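Local coordinates for protein putative hexulose 6 phosphate synthase (Salmonella typhimurium, PDB 3F4W) that is a putative synthase of the HUMPS family, built as a TIM barrel, whose precise function is not established, at residues G166-S170 against Q171-D175; D148-I151 against T152-V156. All blocks are in the same frame, centred on the assembly; numbering follows the deposited sequence.

Contact 1: G166-S170 against Q171-D175; sequences GGISS and QTVKD
The loop that follows strand 161-165 of the TIM barrel turns into helix 173-177 through a compact set of serine and threonine hydrogen bonds, a good example of how short polar side chains can bond the backbone where a loop enters a helix. Ser169 is the hub. Its carbonyl oxygen accepts the N-H of Thr172 at 3.1 Å, from above the carbonyl plane (64° out of it), closing a type I-like beta turn over Ser170 and Gln171. The same oxygen receives a second, weak bond from Val173 N.

The side chain of Ser169 works on the same turn: OG, set between its own N and carbonyl carbon (chi1 74°), takes the N-H of Gln171 at 3.2 Å, an ST turn. In return, the N-H of Ser169 points almost straight (171°) at Thr172 OG1, 3.2 Å away. A water joins Thr172 OG1 to Gly167 O, and another links Ser170 OG to Gln171 NE2, the glutamine chain being bent at chi2; Ser170 OG is also hydrogen-bonded to Glu199 of helix 196-209.

On the apolar side, Ile168 and Val173 cross at about a right angle, with Ile168 CG2 4.0 Å from Val173 CB, while Val173 also packs on Val206 and Leu207. Just upstream, Gly167 N binds a malonate ion, probably from the crystallisation liquor. Because side-chain and backbone groups bond in both directions between Ser169 and the residues after it, the turn is held from several sides and the backbone N-H groups of Gln171, Thr172 and Val173 find acceptors locally, the last only weakly.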
loop_
_atom_site.group_PDB
_atom_site.type_symbol
_atom_site.label_atom_id
_atom_site.label_comp_id
_atom_site.label_asym_id
_atom_site.label_seq_id
_atom_site.Cartn_x
_atom_site.Cartn_y
_atom_site.Cartn_z
ATOM N N GLY A 166 8.156 10.486 11.225
ATOM C CA GLY A 166 8.465 9.416 12.154
ATOM C C GLY A 166 8.266 9.807 13.603
ATOM O O GLY A 166 9.221 9.866 14.372
ATOM N N GLY A 167 7.022 10.087 13.973
ATOM C CA GLY A 167 6.685 10.394 15.351
ATOM C C GLY A 167 7.218 11.729 15.834
ATOM O O GLY A 167 7.410 11.928 17.031
ATOM N N ILE A 168 7.458 12.647 14.905
ATOM C CA ILE A 168 7.949 13.975 15.256
ATOM C C ILE A 168 6.900 14.753 16.049
ATOM O O ILE A 168 5.707 14.695 15.745
ATOM C CB ILE A 168 8.373 14.759 13.998
ATOM C CG1 ILE A 168 9.547 14.043 13.316
ATOM C CG2 ILE A 168 8.759 16.194 14.351
ATOM C CD1 ILE A 168 9.834 14.514 11.903
ATOM N N SER A 169 7.351 15.464 17.081
ATOM C CA SER A 169 6.460 16.249 17.932
ATOM C C SER A 169 7.072 17.611 18.242
ATOM O O SER A 169 8.172 17.921 17.790
ATOM C CB SER A 169 6.174 15.505 19.239
ATOM O OG SER A 169 7.303 15.537 20.096
ATOM N N SER A 170 6.364 18.420 19.022
ATOM C CA SER A 170 6.885 19.727 19.408
ATOM C C SER A 170 8.173 19.573 20.207
ATOM O O SER A 170 9.015 20.471 20.224
ATOM C CB SER A 170 5.855 20.499 20.231
ATOM O OG SER A 170 5.582 19.826 21.446
ATOM N N GLN A 171 8.319 18.429 20.870
ATOM C CA GLN A 171 9.490 18.168 21.703
ATOM C C GLN A 171 10.751 17.888 20.888
ATOM O O GLN A 171 11.862 18.123 21.363
ATOM C CB GLN A 171 9.219 17.012 22.670
ATOM C CG GLN A 171 8.364 17.399 23.866
ATOM C CD GLN A 171 9.091 18.327 24.824
ATOM O OE1 GLN A 171 9.962 17.897 25.582
ATOM N NE2 GLN A 171 8.732 19.605 24.798
ATOM N N THR A 172 10.586 17.400 19.660
ATOM C CA THR A 172 11.732 16.997 18.845
ATOM C C THR A 172 11.824 17.705 17.496
ATOM O O THR A 172 12.803 17.533 16.771
ATOM C CB THR A 172 11.695 15.491 18.562
ATOM O OG1 THR A 172 10.466 15.168 17.897
ATOM C CG2 THR A 172 11.789 14.705 19.862
ATOM N N VAL A 173 10.807 18.487 17.151
ATOM C CA VAL A 173 10.751 19.101 15.829
ATOM C C VAL A 173 11.973 19.976 15.526
ATOM O O VAL A 173 12.431 20.041 14.383
ATOM C CB VAL A 173 9.446 19.908 15.622
ATOM C CG1 VAL A 173 9.295 20.981 16.695
ATOM C CG2 VAL A 173 9.415 20.519 14.226
ATOM N N LYS A 174 12.518 20.636 16.542
ATOM C CA LYS A 174 13.677 21.493 16.311
ATOM C C LYS A 174 14.895 20.720 15.794
ATOM O O LYS A 174 15.619 21.200 14.920
ATOM C CB LYS A 174 14.040 22.289 17.564
ATOM C CG LYS A 174 15.077 23.372 17.306
ATOM C CD LYS A 174 15.600 23.953 18.606
ATOM C CE LYS A 174 16.738 24.925 18.359
ATOM N NZ LYS A 174 17.369 25.358 19.639
ATOM N N ASP A 175 15.124 19.529 16.336
ATOM C CA ASP A 175 16.220 18.677 15.871
ATOM C C ASP A 175 16.164 18.514 14.358
ATOM O O ASP A 175 17.187 18.556 13.677
ATOM C CB ASP A 175 16.149 17.296 16.526
ATOM C CG ASP A 175 16.316 17.351 18.033
ATOM O OD1 ASP A 175 16.009 16.344 18.708
ATOM O OD2 ASP A 175 16.755 18.402 18.544
HETATM O O HOH W 1 9.353 12.652 18.521
HETATM O O HOH W 2 11.633 20.899 19.335
HETATM O O HOH W 3 6.357 20.463 23.878
#

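Contact 2: D148-I151 against T152-V156; sequences DDLI and TMLKV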
loop_
_atom_site.group_PDB
_atom_site.type_symbol
_atom_site.label_atom_id
_atom_site.label_comp_id
_atom_site.label_asym_id
_atom_site.label_seq_id
_atom_site.Cartn_x
_atom_site.Cartn_y
_atom_site.Cartn_z
ATOM N N ASP A 148 18.469 9.566 11.767
ATOM C CA ASP A 148 19.674 9.002 11.167
ATOM C C ASP A 148 19.494 8.871 9.659
ATOM O O ASP A 148 20.397 9.197 8.889
ATOM C CB ASP A 148 20.045 7.651 11.787
ATOM C CG ASP A 148 21.515 7.291 11.576
ATOM O OD1 ASP A 148 22.225 8.035 10.869
ATOM O OD2 ASP A 148 21.964 6.264 12.125
ATOM N N ASP A 149 18.320 8.408 9.238
ATOM C CA ASP A 149 18.025 8.297 7.811
ATOM C C ASP A 149 17.963 9.667 7.135
ATOM O O ASP A 149 18.376 9.815 5.987
ATOM C CB ASP A 149 16.731 7.506 7.573
ATOM C CG ASP A 149 16.926 6.002 7.722
ATOM O OD1 ASP A 149 18.088 5.552 7.824
ATOM O OD2 ASP A 149 15.918 5.267 7.728
ATOM N N LEU A 150 17.459 10.672 7.846
ATOM C CA LEU A 150 17.404 12.022 7.291
ATOM C C LEU A 150 18.811 12.572 7.058
ATOM O O LEU A 150 19.068 13.239 6.057
ATOM C CB LEU A 150 16.613 12.968 8.200
ATOM C CG LEU A 150 16.481 14.408 7.691
ATOM C CD1 LEU A 150 15.836 14.436 6.314
ATOM C CD2 LEU A 150 15.683 15.257 8.661
ATOM N N ILE A 151 19.715 12.286 7.989
ATOM C CA ILE A 151 21.106 12.711 7.869
ATOM C C ILE A 151 21.752 12.139 6.610
ATOM O O ILE A 151 22.383 12.860 5.841
ATOM C CB ILE A 151 21.925 12.296 9.102
ATOM C CG1 ILE A 151 21.429 13.042 10.341
ATOM C CG2 ILE A 151 23.411 12.546 8.867
ATOM C CD1 ILE A 151 22.048 12.556 11.632
ATOM N N THR A 152 21.585 10.840 6.393
ATOM C CA THR A 152 22.107 10.215 5.185
ATOM C C THR A 152 21.453 10.795 3.936
ATOM O O THR A 152 22.133 11.127 2.965
ATOM C CB THR A 152 21.906 8.697 5.204
ATOM O OG1 THR A 152 22.655 8.139 6.288
ATOM C CG2 THR A 152 22.380 8.082 3.896
ATOM N N MET A 153 20.131 10.920 3.966
ATOM C CA MET A 153 19.405 11.481 2.835
ATOM C C MET A 153 19.965 12.844 2.428
ATOM O O MET A 153 20.220 13.093 1.251
ATOM C CB MET A 153 17.911 11.601 3.153
ATOM C CG MET A 153 17.127 12.322 2.075
ATOM S SD MET A 153 17.080 11.393 0.533
ATOM C CE MET A 153 15.777 10.218 0.897
ATOM N N LEU A 154 20.154 13.724 3.405
ATOM C CA LEU A 154 20.630 15.077 3.129
ATOM C C LEU A 154 22.052 15.109 2.567
ATOM O O LEU A 154 22.419 16.031 1.835
ATOM C CB LEU A 154 20.527 15.947 4.385
ATOM C CG LEU A 154 19.097 16.249 4.826
ATOM C CD1 LEU A 154 19.067 17.021 6.138
ATOM C CD2 LEU A 154 18.367 17.006 3.729
ATOM N N LYS A 155 22.847 14.100 2.904
ATOM C CA LYS A 155 24.212 14.012 2.400
ATOM C C LYS A 155 24.253 13.467 0.972
ATOM O O LYS A 155 25.111 13.851 0.179
ATOM C CB LYS A 155 25.066 13.135 3.316
ATOM C CG LYS A 155 25.132 13.618 4.753
ATOM C CD LYS A 155 25.881 12.626 5.631
ATOM C CE LYS A 155 27.382 12.739 5.437
ATOM N NZ LYS A 155 27.914 13.973 6.068
ATOM N N VAL A 156 23.317 12.581 0.645
ATOM C CA VAL A 156 23.338 11.896 -0.646
ATOM C C VAL A 156 22.499 12.584 -1.720
ATOM O O VAL A 156 22.871 12.581 -2.890
ATOM C CB VAL A 156 22.880 10.429 -0.522
ATOM C CG1 VAL A 156 22.914 9.749 -1.882
ATOM C CG2 VAL A 156 23.751 9.684 0.476
#
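Leu150 and Leu154, like Ile151 and Lys155, meet first through peptide units, the flat groups of this contact, in which rings play no part. The Leu150 carbonyl receives the N-H of Leu154 at 2.9 Å with a C=O...N angle of 156°, tilted 24° from the plane, and Leu154 CG lies against that same oxygen at 3.3 Å. One residue on, Ile151 O accepts Lys155 N and is crowded by Lys155 CG at 3.1 Å.

Beyond the peptides the side chains pair four residues apart. Leu150 extends with CG anti to its backbone N (chi1 -179°), and CG comes within 4.0 Å of Leu154 CD1, the two chains crossing obliquely. Ile151 and Lys155 instead run side by side and point the same way on the exposed flank, with Ile151 CG2 4.1 Å from Lys155 CD.

Leu150 and Met153 are buried against strands 130-134 and 161-165, and Thr152 touches Pro117 of helix 116-126. With unbroken i to i+4 bonding, an apolar inner side and a polar or exposed outer one, this is an amphipathic outer helix of a TIM barrel, here in the beta-alpha-beta crossover between two adjacent parallel strands.

From the N terminus, the chain passes through strand 130-134 and helix 137-141 before reaching contact 2, inside helix 147-156. Strand 161-165 then adds the next strand of the barrel wall and leads to contact 1, where the following loop enters helix 173-177 on the way to strand 183-186. The two contacts therefore stand in series, neither nesting nor crossing: contact 2 spans successive helical turns, and contact 1 closes a tight turn between loop and helix. Their centres lie about 17 Å apart and their nearest atoms about 6 Å, without touching. Leu179, in the loop beyond helix 173-177, packs on Leu150 and Leu154, tying that loop to helix 147-156.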